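PDB 3OFT: cytochrome P450 from Novosphingobium aromaticivorans, which binds a haem group as a member of the cytochrome P450 family, a mainly helical fold built around a buried iron porphyrin. Local coordinates for residues A[376-381]-A[386-391]; A[143-148]-A[237-242]; A[56-61]-A[309-314]. One frame throughout, in Å; residues are numbered along the deposited sequence.

Interaction 1: residues A[376-381]-A[386-391]; sequences AVTMKG and ACTALP
T378 and A389 pair across two antiparallel strands, whose directions lie 164° apart. T378 N gives a hydrogen bond to A389 O, and T378 O receives T388 N at 2.8 Å and, weakly, A389 N at 3.3 Å. Two residues thus face one: a classic beta bulge, which shifts the register by one before M379 meets C387 as a non-hydrogen-bonded pair. K380 and A386 then exchange both backbone bonds, K380 N reaching A386 O at 2.8 Å. The strands form the beta hairpin 378-380/386-394, part of a small antiparallel sheet against helix 221-252.

The bulge turns T388 toward T378, and their hydroxyls hydrogen-bond, OG1 to OG1, at 2.8 Å. In T378 and T388 alike OG1 stands between backbone N and carbonyl carbon (chi1 52° in both), and the two side chains meet nearly perpendicular. A water bridges the strands, donating to M379 O at 2.7 Å and sharing a bond with T388 OG1. T388 CG2 lies against the aliphatic stem of K380, 3.6 Å from its CG. On the other face, V377 CG2 meets L390 CD1 at 4.1 Å, the two side chains running alongside in one direction, while M379, C387 and L390 all pack on L248.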
loop_
_atom_site.group_PDB
_atom_site.type_symbol
_atom_site.label_atom_id
_atom_site.label_comp_id
_atom_site.label_asym_id
_atom_site.label_seq_id
_atom_site.Cartn_x
_atom_site.Cartn_y
_atom_site.Cartn_z
ATOM N N ALA A 376 -18.412 -13.195 9.602
ATOM C CA ALA A 376 -18.423 -11.764 9.260
ATOM C C ALA A 376 -17.153 -11.344 8.531
ATOM O O ALA A 376 -16.088 -11.935 8.723
ATOM C CB ALA A 376 -18.582 -10.923 10.525
ATOM N N VAL A 377 -17.272 -10.268 7.757
ATOM C CA VAL A 377 -16.144 -9.550 7.193
ATOM C C VAL A 377 -15.682 -8.536 8.251
ATOM O O VAL A 377 -16.502 -7.737 8.742
ATOM C CB VAL A 377 -16.568 -8.763 5.930
ATOM C CG1 VAL A 377 -15.420 -7.799 5.458
ATOM C CG2 VAL A 377 -16.987 -9.730 4.807
ATOM N N THR A 378 -14.398 -8.582 8.618
ATOM C CA THR A 378 -13.855 -7.612 9.584
ATOM C C THR A 378 -12.667 -6.905 8.938
ATOM O O THR A 378 -12.026 -7.457 8.046
ATOM C CB THR A 378 -13.410 -8.287 10.934
ATOM O OG1 THR A 378 -12.527 -9.382 10.661
ATOM C CG2 THR A 378 -14.600 -8.884 11.637
ATOM N N MET A 379 -12.379 -5.692 9.398
ATOM C CA MET A 379 -11.318 -4.870 8.834
ATOM C C MET A 379 -10.492 -4.301 9.979
ATOM O O MET A 379 -10.935 -4.354 11.123
ATOM C CB MET A 379 -11.931 -3.714 8.027
ATOM C CG MET A 379 -12.775 -4.175 6.855
ATOM S SD MET A 379 -13.090 -2.852 5.692
ATOM C CE MET A 379 -14.345 -3.523 4.584
ATOM N N LYS A 380 -9.325 -3.732 9.672
ATOM C CA LYS A 380 -8.542 -2.970 10.635
ATOM C C LYS A 380 -8.075 -1.641 10.033
ATOM O O LYS A 380 -8.144 -1.424 8.795
ATOM C CB LYS A 380 -7.332 -3.785 11.118
ATOM C CG LYS A 380 -6.324 -4.091 9.994
ATOM C CD LYS A 380 -5.050 -4.652 10.570
ATOM C CE LYS A 380 -4.324 -5.508 9.562
ATOM N NZ LYS A 380 -3.319 -4.723 8.848
ATOM N N GLY A 381 -7.600 -0.745 10.906
ATOM C CA GLY A 381 -7.140 0.581 10.480
ATOM C C GLY A 381 -5.626 0.614 10.495
ATOM O O GLY A 381 -4.999 -0.317 10.026
ATOM N N ALA A 386 -7.068 -2.676 6.020
ATOM C CA ALA A 386 -7.225 -3.956 5.345
ATOM C C ALA A 386 -8.348 -4.792 5.949
ATOM O O ALA A 386 -8.718 -4.598 7.124
ATOM C CB ALA A 386 -5.870 -4.763 5.342
ATOM N N CYS A 387 -8.908 -5.689 5.132
ATOM C CA CYS A 387 -9.678 -6.810 5.669
ATOM C C CYS A 387 -8.812 -7.667 6.594
ATOM O O CYS A 387 -7.679 -7.974 6.253
ATOM C CB CYS A 387 -10.205 -7.673 4.514
ATOM S SG CYS A 387 -11.448 -6.864 3.628
ATOM N N THR A 388 -9.343 -8.059 7.752
ATOM C CA THR A 388 -8.671 -9.051 8.600
ATOM C C THR A 388 -9.342 -10.418 8.471
ATOM O O THR A 388 -8.715 -11.436 8.773
ATOM C CB THR A 388 -8.665 -8.599 10.069
ATOM O OG1 THR A 388 -10.001 -8.259 10.468
ATOM C CG2 THR A 388 -7.774 -7.365 10.221
ATOM N N ALA A 389 -10.615 -10.455 8.081
ATOM C CA ALA A 389 -11.216 -11.741 7.656
ATOM C C ALA A 389 -12.171 -11.532 6.496
ATOM O O ALA A 389 -12.963 -10.560 6.451
ATOM C CB ALA A 389 -11.917 -12.504 8.814
ATOM N N LEU A 390 -12.056 -12.442 5.546
ATOM C CA LEU A 390 -12.892 -12.453 4.382
ATOM C C LEU A 390 -13.273 -13.880 4.002
ATOM O O LEU A 390 -12.621 -14.506 3.191
ATOM C CB LEU A 390 -12.164 -11.718 3.228
ATOM C CG LEU A 390 -12.851 -11.598 1.879
ATOM C CD1 LEU A 390 -14.286 -11.028 2.028
ATOM C CD2 LEU A 390 -11.977 -10.728 0.946
ATOM N N PRO A 391 -14.342 -14.408 4.615
ATOM C CA PRO A 391 -14.714 -15.800 4.405
ATOM C C PRO A 391 -15.562 -15.954 3.139
ATOM O O PRO A 391 -16.689 -15.419 3.068
ATOM C CB PRO A 391 -15.544 -16.120 5.657
ATOM C CG PRO A 391 -16.219 -14.809 6.003
ATOM C CD PRO A 391 -15.195 -13.728 5.627
HETATM O O HOH W 1 -10.351 -6.319 12.956
#

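Interaction 2: residues A[143-148]-A[237-242]; sequences ILPLNI and DTVAAM. With HEM (protoporphyrin IX containing Fe), chain D.
Between 143-148 and 237-242, both helical, the CA atoms come closest at P145 and V239, 6.3 Å apart. The touching is done by one corner of the proline ring: P145 CG rests 3.7 Å from A240 N, with V239 CG1 at 3.9 Å and A240 CB at 4.0 Å. The side chains of P145 and V239 run antiparallel alongside one another.

V239 divides its branches between two partners. CG1 stands anti to the backbone N (chi1 174°) and meets the proline, whereas CG2 reaches the haem vinyl carbon CAB at 3.7 Å. One turn further on, M242 CB lies 3.5 Å from vinyl CBB. T238 lies over the porphyrin ring itself, its CB 3.5 Å from haem C3B, on the side where a water binds the iron at 2.4 Å. T238 OG1 is hydrogen-bonded back to G234 O, and T238 also touches (2R,5R)-hexane-2,5-diol. The N atoms of T238 and V239 make no i-to-i-4 bond, so the helix is kinked here, as in the long helix that crosses the distal haem face of cytochromes P450.

P145 has no N-H to give and sits in the first turn of its helix, where none is needed. With only carbon surfaces engaged between side chains, the contact is held by shape and exclusion of water, and V239 links it to the haem edge.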
loop_
_atom_site.group_PDB
_atom_site.type_symbol
_atom_site.label_atom_id
_atom_site.label_comp_id
_atom_site.label_asym_id
_atom_site.label_seq_id
_atom_site.Cartn_x
_atom_site.Cartn_y
_atom_site.Cartn_z
ATOM N N ILE A 143 -0.568 -14.202 1.197
ATOM C CA ILE A 143 0.379 -15.180 0.688
ATOM C C ILE A 143 0.925 -14.679 -0.650
ATOM O O ILE A 143 2.127 -14.746 -0.920
ATOM C CB ILE A 143 -0.308 -16.564 0.507
ATOM C CG1 ILE A 143 -0.846 -17.095 1.841
ATOM C CG2 ILE A 143 0.611 -17.605 -0.186
ATOM C CD1 ILE A 143 0.244 -17.369 2.880
ATOM N N LEU A 144 0.028 -14.169 -1.490
ATOM C CA LEU A 144 0.423 -13.787 -2.842
ATOM C C LEU A 144 1.594 -12.782 -2.932
ATOM O O LEU A 144 2.500 -12.990 -3.752
ATOM C CB LEU A 144 -0.773 -13.291 -3.649
ATOM C CG LEU A 144 -0.456 -13.034 -5.139
ATOM C CD1 LEU A 144 -0.338 -14.347 -5.907
ATOM C CD2 LEU A 144 -1.512 -12.153 -5.781
ATOM N N PRO A 145 1.571 -11.684 -2.142
ATOM C CA PRO A 145 2.630 -10.675 -2.328
ATOM C C PRO A 145 4.028 -11.214 -2.031
ATOM O O PRO A 145 4.970 -10.847 -2.721
ATOM C CB PRO A 145 2.251 -9.570 -1.321
ATOM C CG PRO A 145 0.734 -9.731 -1.156
ATOM C CD PRO A 145 0.570 -11.227 -1.155
ATOM N N LEU A 146 4.165 -12.076 -1.026
ATOM C CA LEU A 146 5.479 -12.678 -0.774
ATOM C C LEU A 146 5.886 -13.609 -1.901
ATOM O O LEU A 146 7.033 -13.544 -2.321
ATOM C CB LEU A 146 5.554 -13.397 0.576
ATOM C CG LEU A 146 6.972 -13.945 0.876
ATOM C CD1 LEU A 146 8.023 -12.808 1.057
ATOM C CD2 LEU A 146 6.968 -14.862 2.115
ATOM N N ASN A 147 4.978 -14.470 -2.386
ATOM C CA ASN A 147 5.273 -15.273 -3.583
ATOM C C ASN A 147 5.691 -14.438 -4.770
ATOM O O ASN A 147 6.624 -14.792 -5.515
ATOM C CB ASN A 147 4.105 -16.197 -3.998
ATOM C CG ASN A 147 3.850 -17.306 -2.996
ATOM O OD1 ASN A 147 4.571 -17.427 -2.002
ATOM N ND2 ASN A 147 2.790 -18.106 -3.235
ATOM N N ILE A 148 4.998 -13.327 -4.989
ATOM C CA ILE A 148 5.398 -12.440 -6.077
ATOM C C ILE A 148 6.804 -11.868 -5.834
ATOM O O ILE A 148 7.635 -11.826 -6.745
ATOM C CB ILE A 148 4.334 -11.347 -6.320
ATOM C CG1 ILE A 148 3.060 -11.977 -6.908
ATOM C CG2 ILE A 148 4.889 -10.218 -7.153
ATOM C CD1 ILE A 148 1.908 -11.009 -6.955
ATOM N N ASP A 237 2.177 -5.444 2.571
ATOM C CA ASP A 237 0.854 -5.175 3.171
ATOM C C ASP A 237 -0.054 -4.404 2.225
ATOM O O ASP A 237 -1.263 -4.590 2.258
ATOM C CB ASP A 237 0.949 -4.436 4.514
ATOM C CG ASP A 237 1.741 -3.128 4.447
ATOM O OD1 ASP A 237 2.181 -2.718 3.350
ATOM O OD2 ASP A 237 1.969 -2.499 5.527
ATOM N N THR A 238 0.514 -3.518 1.398
ATOM C CA THR A 238 -0.324 -2.699 0.478
ATOM C C THR A 238 -1.026 -3.592 -0.558
ATOM O O THR A 238 -2.233 -3.440 -0.811
ATOM C CB THR A 238 0.540 -1.700 -0.304
ATOM O OG1 THR A 238 1.664 -2.414 -0.843
ATOM C CG2 THR A 238 1.026 -0.548 0.610
ATOM N N VAL A 239 -0.270 -4.533 -1.134
ATOM C CA VAL A 239 -0.812 -5.426 -2.158
ATOM C C VAL A 239 -1.791 -6.415 -1.511
ATOM O O VAL A 239 -2.874 -6.632 -2.038
ATOM C CB VAL A 239 0.276 -6.127 -2.979
ATOM C CG1 VAL A 239 -0.328 -7.181 -3.949
ATOM C CG2 VAL A 239 1.039 -5.056 -3.827
ATOM N N ALA A 240 -1.452 -6.926 -0.331
ATOM C CA ALA A 240 -2.373 -7.776 0.366
ATOM C C ALA A 240 -3.716 -7.051 0.605
ATOM O O ALA A 240 -4.799 -7.646 0.428
ATOM C CB ALA A 240 -1.741 -8.263 1.692
ATOM N N ALA A 241 -3.649 -5.789 1.017
ATOM C CA ALA A 241 -4.853 -5.031 1.359
ATOM C C ALA A 241 -5.707 -4.802 0.119
ATOM O O ALA A 241 -6.916 -5.015 0.149
ATOM C CB ALA A 241 -4.505 -3.690 1.993
ATOM N N MET A 242 -5.063 -4.410 -0.967
ATOM C CA MET A 242 -5.784 -4.095 -2.201
ATOM C C MET A 242 -6.441 -5.360 -2.785
ATOM O O MET A 242 -7.602 -5.307 -3.221
ATOM C CB MET A 242 -4.856 -3.434 -3.231
ATOM C CG MET A 242 -5.619 -2.940 -4.535
ATOM S SD MET A 242 -7.031 -1.839 -4.262
ATOM C CE MET A 242 -6.138 -0.320 -3.803
HETATM C CHA HEM D . 5.371 4.764 -2.206
HETATM C CHB HEM D . 0.874 2.901 -2.096
HETATM C CHC HEM D . 2.538 -1.163 -4.100
HETATM C CHD HEM D . 7.044 0.270 -3.237
HETATM C C1A HEM D . 4.002 4.618 -2.077
HETATM C C2A HEM D . 3.103 5.668 -1.661
HETATM C C3A HEM D . 1.864 5.190 -1.624
HETATM C C4A HEM D . 1.929 3.773 -1.988
HETATM C CMA HEM D . 0.621 6.001 -1.180
HETATM C CAA HEM D . 3.510 7.140 -1.360
HETATM C CBA HEM D . 4.029 7.195 0.059
HETATM C CGA HEM D . 4.356 8.615 0.498
HETATM O O1A HEM D . 4.926 8.773 1.623
HETATM O O2A HEM D . 4.075 9.627 -0.219
HETATM C C1B HEM D . 0.912 1.627 -2.646
HETATM C C2B HEM D . -0.225 0.784 -2.911
HETATM C C3B HEM D . 0.260 -0.342 -3.472
HETATM C C4B HEM D . 1.702 -0.220 -3.564
HETATM C CMB HEM D . -1.681 1.170 -2.594
HETATM C CAB HEM D . -0.433 -1.623 -3.945
HETATM C CBB HEM D . -1.755 -1.841 -3.811
HETATM C C1C HEM D . 3.901 -1.186 -4.071
HETATM C C2C HEM D . 4.775 -2.215 -4.617
HETATM C C3C HEM D . 6.042 -1.803 -4.333
HETATM C C4C HEM D . 5.989 -0.498 -3.715
HETATM C CMC HEM D . 4.287 -3.524 -5.317
HETATM C CAC HEM D . 7.410 -2.443 -4.673
HETATM C CBC HEM D . 7.585 -3.757 -4.761
HETATM C C1D HEM D . 7.015 1.589 -2.923
HETATM C C2D HEM D . 8.203 2.389 -2.661
HETATM C C3D HEM D . 7.674 3.785 -2.388
HETATM C C4D HEM D . 6.241 3.714 -2.456
HETATM C CMD HEM D . 9.701 1.922 -2.721
HETATM C CAD HEM D . 8.576 5.012 -2.070
HETATM C CBD HEM D . 8.627 5.843 -3.364
HETATM C CGD HEM D . 9.353 7.142 -2.996
HETATM O O1D HEM D . 9.487 7.495 -1.806
HETATM O O2D HEM D . 9.767 7.885 -3.891
HETATM N NA HEM D . 3.243 3.466 -2.292
HETATM N NB HEM D . 2.047 0.991 -3.105
HETATM N NC HEM D . 4.675 -0.147 -3.579
HETATM N ND HEM D . 5.889 2.392 -2.770
HETATM FE FE HEM D . 3.961 1.701 -3.007
HETATM O O HOH W 2 4.171 0.890 -0.768
#

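Interaction 3: residues A[56-61]-A[309-314]; sequences VVRELW and VLHNLD. With HEM (protoporphyrin IX containing Fe), chain D.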
loop_
_atom_site.group_PDB
_atom_site.type_symbol
_atom_site.label_atom_id
_atom_site.label_comp_id
_atom_site.label_asym_id
_atom_site.label_seq_id
_atom_site.Cartn_x
_atom_site.Cartn_y
_atom_site.Cartn_z
ATOM N N VAL A 56 -7.315 19.374 0.881
ATOM C CA VAL A 56 -6.248 19.523 1.874
ATOM C C VAL A 56 -5.309 18.320 1.816
ATOM O O VAL A 56 -4.100 18.486 1.758
ATOM C CB VAL A 56 -6.840 19.728 3.310
ATOM C CG1 VAL A 56 -5.713 19.885 4.335
ATOM C CG2 VAL A 56 -7.740 20.991 3.316
ATOM N N VAL A 57 -5.877 17.108 1.781
ATOM C CA VAL A 57 -5.080 15.855 1.655
ATOM C C VAL A 57 -4.213 15.973 0.454
ATOM O O VAL A 57 -2.972 15.778 0.521
ATOM C CB VAL A 57 -5.970 14.590 1.457
ATOM C CG1 VAL A 57 -5.088 13.308 1.180
ATOM C CG2 VAL A 57 -6.807 14.348 2.693
ATOM N N ARG A 58 -4.847 16.311 -0.676
ATOM C CA ARG A 58 -4.110 16.370 -1.940
ATOM C C ARG A 58 -2.977 17.448 -1.952
ATOM O O ARG A 58 -1.847 17.199 -2.448
ATOM C CB ARG A 58 -5.091 16.565 -3.105
ATOM C CG ARG A 58 -4.448 16.580 -4.439
ATOM C CD ARG A 58 -4.055 15.189 -4.873
ATOM N NE ARG A 58 -3.642 15.206 -6.286
ATOM C CZ ARG A 58 -3.565 14.127 -7.064
ATOM N NH1 ARG A 58 -3.869 12.943 -6.571
ATOM N NH2 ARG A 58 -3.159 14.239 -8.322
ATOM N N GLU A 59 -3.261 18.630 -1.425
ATOM C CA GLU A 59 -2.283 19.721 -1.413
ATOM C C GLU A 59 -1.096 19.437 -0.487
ATOM O O GLU A 59 0.064 19.656 -0.844
ATOM C CB GLU A 59 -2.928 21.080 -1.098
ATOM C CG GLU A 59 -3.253 21.340 0.379
ATOM C CD GLU A 59 -3.658 22.783 0.679
ATOM O OE1 GLU A 59 -4.174 23.015 1.797
ATOM O OE2 GLU A 59 -3.467 23.663 -0.194
ATOM N N LEU A 60 -1.369 18.957 0.711
ATOM C CA LEU A 60 -0.266 18.731 1.667
ATOM C C LEU A 60 0.623 17.544 1.281
ATOM O O LEU A 60 1.837 17.565 1.499
ATOM C CB LEU A 60 -0.892 18.453 3.021
ATOM C CG LEU A 60 -1.152 19.605 3.997
ATOM C CD1 LEU A 60 -0.996 21.059 3.520
ATOM C CD2 LEU A 60 -2.246 19.283 5.108
ATOM N N TRP A 61 0.027 16.516 0.672
ATOM C CA TRP A 61 0.776 15.319 0.266
ATOM C C TRP A 61 1.802 15.687 -0.797
ATOM O O TRP A 61 2.904 15.121 -0.850
ATOM C CB TRP A 61 -0.197 14.280 -0.291
ATOM C CG TRP A 61 0.290 12.841 -0.266
ATOM C CD1 TRP A 61 1.487 12.345 -0.698
ATOM C CD2 TRP A 61 -0.478 11.726 0.165
ATOM N NE1 TRP A 61 1.513 10.952 -0.530
ATOM C CE2 TRP A 61 0.313 10.566 -0.005
ATOM C CE3 TRP A 61 -1.763 11.594 0.689
ATOM C CZ2 TRP A 61 -0.146 9.279 0.346
ATOM C CZ3 TRP A 61 -2.230 10.311 1.030
ATOM C CH2 TRP A 61 -1.413 9.174 0.851
ATOM N N VAL A 309 -7.901 7.906 1.472
ATOM C CA VAL A 309 -9.353 7.675 1.367
ATOM C C VAL A 309 -10.131 9.010 1.377
ATOM O O VAL A 309 -11.135 9.124 0.696
ATOM C CB VAL A 309 -9.889 6.692 2.467
ATOM C CG1 VAL A 309 -9.749 7.316 3.863
ATOM C CG2 VAL A 309 -11.381 6.256 2.186
ATOM N N LEU A 310 -9.632 10.034 2.082
ATOM C CA LEU A 310 -10.360 11.284 2.206
ATOM C C LEU A 310 -10.102 12.232 1.025
ATOM O O LEU A 310 -10.699 13.291 0.928
ATOM C CB LEU A 310 -9.993 11.921 3.561
ATOM C CG LEU A 310 -10.971 11.696 4.712
ATOM C CD1 LEU A 310 -12.133 10.619 4.547
ATOM C CD2 LEU A 310 -10.463 11.895 6.115
ATOM N N HIS A 311 -9.204 11.866 0.114
ATOM C CA HIS A 311 -9.252 12.481 -1.240
ATOM C C HIS A 311 -10.162 11.680 -2.167
ATOM O O HIS A 311 -11.182 12.225 -2.671
ATOM C CB HIS A 311 -7.843 12.609 -1.853
ATOM C CG HIS A 311 -7.819 13.236 -3.215
ATOM N ND1 HIS A 311 -8.447 14.426 -3.511
ATOM C CD2 HIS A 311 -7.219 12.838 -4.356
ATOM C CE1 HIS A 311 -8.254 14.722 -4.785
ATOM N NE2 HIS A 311 -7.498 13.784 -5.312
ATOM N N ASN A 312 -9.810 10.413 -2.416
ATOM C CA ASN A 312 -10.579 9.585 -3.366
ATOM C C ASN A 312 -12.069 9.512 -3.114
ATOM O O ASN A 312 -12.844 9.537 -4.067
ATOM C CB ASN A 312 -10.078 8.166 -3.429
ATOM C CG ASN A 312 -8.685 8.068 -4.008
ATOM O OD1 ASN A 312 -7.882 9.011 -3.920
ATOM N ND2 ASN A 312 -8.389 6.923 -4.607
ATOM N N LEU A 313 -12.471 9.394 -1.860
ATOM C CA LEU A 313 -13.879 9.171 -1.580
ATOM C C LEU A 313 -14.632 10.405 -1.058
ATOM O O LEU A 313 -15.735 10.262 -0.502
ATOM C CB LEU A 313 -14.044 7.976 -0.619
ATOM C CG LEU A 313 -13.473 6.636 -1.138
ATOM C CD1 LEU A 313 -13.886 5.541 -0.183
ATOM C CD2 LEU A 313 -13.962 6.281 -2.597
ATOM N N ASP A 314 -14.034 11.587 -1.195
ATOM C CA ASP A 314 -14.633 12.837 -0.709
ATOM C C ASP A 314 -15.495 13.305 -1.896
ATOM O O ASP A 314 -14.936 13.603 -2.970
ATOM C CB ASP A 314 -13.547 13.889 -0.427
ATOM C CG ASP A 314 -14.126 15.264 0.027
ATOM O OD1 ASP A 314 -15.363 15.460 -0.068
ATOM O OD2 ASP A 314 -13.336 16.127 0.521
HETATM C CHA HEM D . 5.371 4.764 -2.206
HETATM C CHB HEM D . 0.874 2.901 -2.096
HETATM C CHC HEM D . 2.538 -1.163 -4.100
HETATM C CHD HEM D . 7.044 0.270 -3.237
HETATM C C1A HEM D . 4.002 4.618 -2.077
HETATM C C2A HEM D . 3.103 5.668 -1.661
HETATM C C3A HEM D . 1.864 5.190 -1.624
HETATM C C4A HEM D . 1.929 3.773 -1.988
HETATM C CMA HEM D . 0.621 6.001 -1.180
HETATM C CAA HEM D . 3.510 7.140 -1.360
HETATM C CBA HEM D . 4.029 7.195 0.059
HETATM C CGA HEM D . 4.356 8.615 0.498
HETATM O O1A HEM D . 4.926 8.773 1.623
HETATM O O2A HEM D . 4.075 9.627 -0.219
HETATM C C1B HEM D . 0.912 1.627 -2.646
HETATM C C2B HEM D . -0.225 0.784 -2.911
HETATM C C3B HEM D . 0.260 -0.342 -3.472
HETATM C C4B HEM D . 1.702 -0.220 -3.564
HETATM C CMB HEM D . -1.681 1.170 -2.594
HETATM C CAB HEM D . -0.433 -1.623 -3.945
HETATM C CBB HEM D . -1.755 -1.841 -3.811
HETATM C C1C HEM D . 3.901 -1.186 -4.071
HETATM C C2C HEM D . 4.775 -2.215 -4.617
HETATM C C3C HEM D . 6.042 -1.803 -4.333
HETATM C C4C HEM D . 5.989 -0.498 -3.715
HETATM C CMC HEM D . 4.287 -3.524 -5.317
HETATM C CAC HEM D . 7.410 -2.443 -4.673
HETATM C CBC HEM D . 7.585 -3.757 -4.761
HETATM C C1D HEM D . 7.015 1.589 -2.923
HETATM C C2D HEM D . 8.203 2.389 -2.661
HETATM C C3D HEM D . 7.674 3.785 -2.388
HETATM C C4D HEM D . 6.241 3.714 -2.456
HETATM C CMD HEM D . 9.701 1.922 -2.721
HETATM C CAD HEM D . 8.576 5.012 -2.070
HETATM C CBD HEM D . 8.627 5.843 -3.364
HETATM C CGD HEM D . 9.353 7.142 -2.996
HETATM O O1D HEM D . 9.487 7.495 -1.806
HETATM O O2D HEM D . 9.767 7.885 -3.891
HETATM N NA HEM D . 3.243 3.466 -2.292
HETATM N NB HEM D . 2.047 0.991 -3.105
HETATM N NC HEM D . 4.675 -0.147 -3.579
HETATM N ND HEM D . 5.889 2.392 -2.770
HETATM FE FE HEM D . 3.961 1.701 -3.007
HETATM O O HOH W 2 4.171 0.890 -0.768
#
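V57 makes the aliphatic part of the contact with helix 309-312: its CG2 lies 4.1 Å from L310 CB, and its CG1 is 4.2 Å from H311 CB. V57 and H311 are also the closest pair along the backbones, with CA atoms 6.1 Å apart.

A CH-pi contact joins R58 to H311. R58 CB stands over one face of the imidazole, 4.1 Å from the ring centroid and 13° off the ring normal, set toward the rim. R58 CG is anti to the backbone N and the chain bends at chi2 (76°), which carries the rest of the arm along that face. The guanidinium plane ends up 38° from the ring plane.

The R58 guanidinium is hydrogen-bonded beyond the ring, NH1 to T336 OG1 and NH2 to I333 O, which ties helix 54-62 to the loop holding these residues. A hydrogen bond from the same helix goes to the haem: W61 NE1 donates to propionate oxygen O2A at 2.9 Å, the carboxylate lying at the indole edge near its plane, and V57 CG1 touches the same ring in plane.

By position in the chain, 54-62 and 309-312 are probably the B and K' helices of the P450 fold. Strand 303-307 lies against L60 and W61, and strand 291-293 against E59 and L60; helix 26-31 covers V309, L310 and L313, while D314 bonds G54 N, at the start of helix 54-62.

Overall arrangement
Interactions 2 and 3 meet the haem at different places: 237-242 lies over the ring and its vinyl groups, and W61 of 56-61 donates to a propionate; R98, R285 and H343 also hydrogen-bond to the haem. Their centres are about 24 Å apart and their nearest atoms about 8 Å. Interaction 1 abuts interaction 2, centres about 15 Å apart, the hairpin packing on helix 221-252 where A386 CB meets A241 CB at 3.8 Å; its A386 side chain remains about 10 Å from the haem. Along the sequence, interaction 2 is nested inside the loop closed by interaction 3, and interaction 1 follows both. T238 alone among these residues touches (2R,5R)-hexane-2,5-diol.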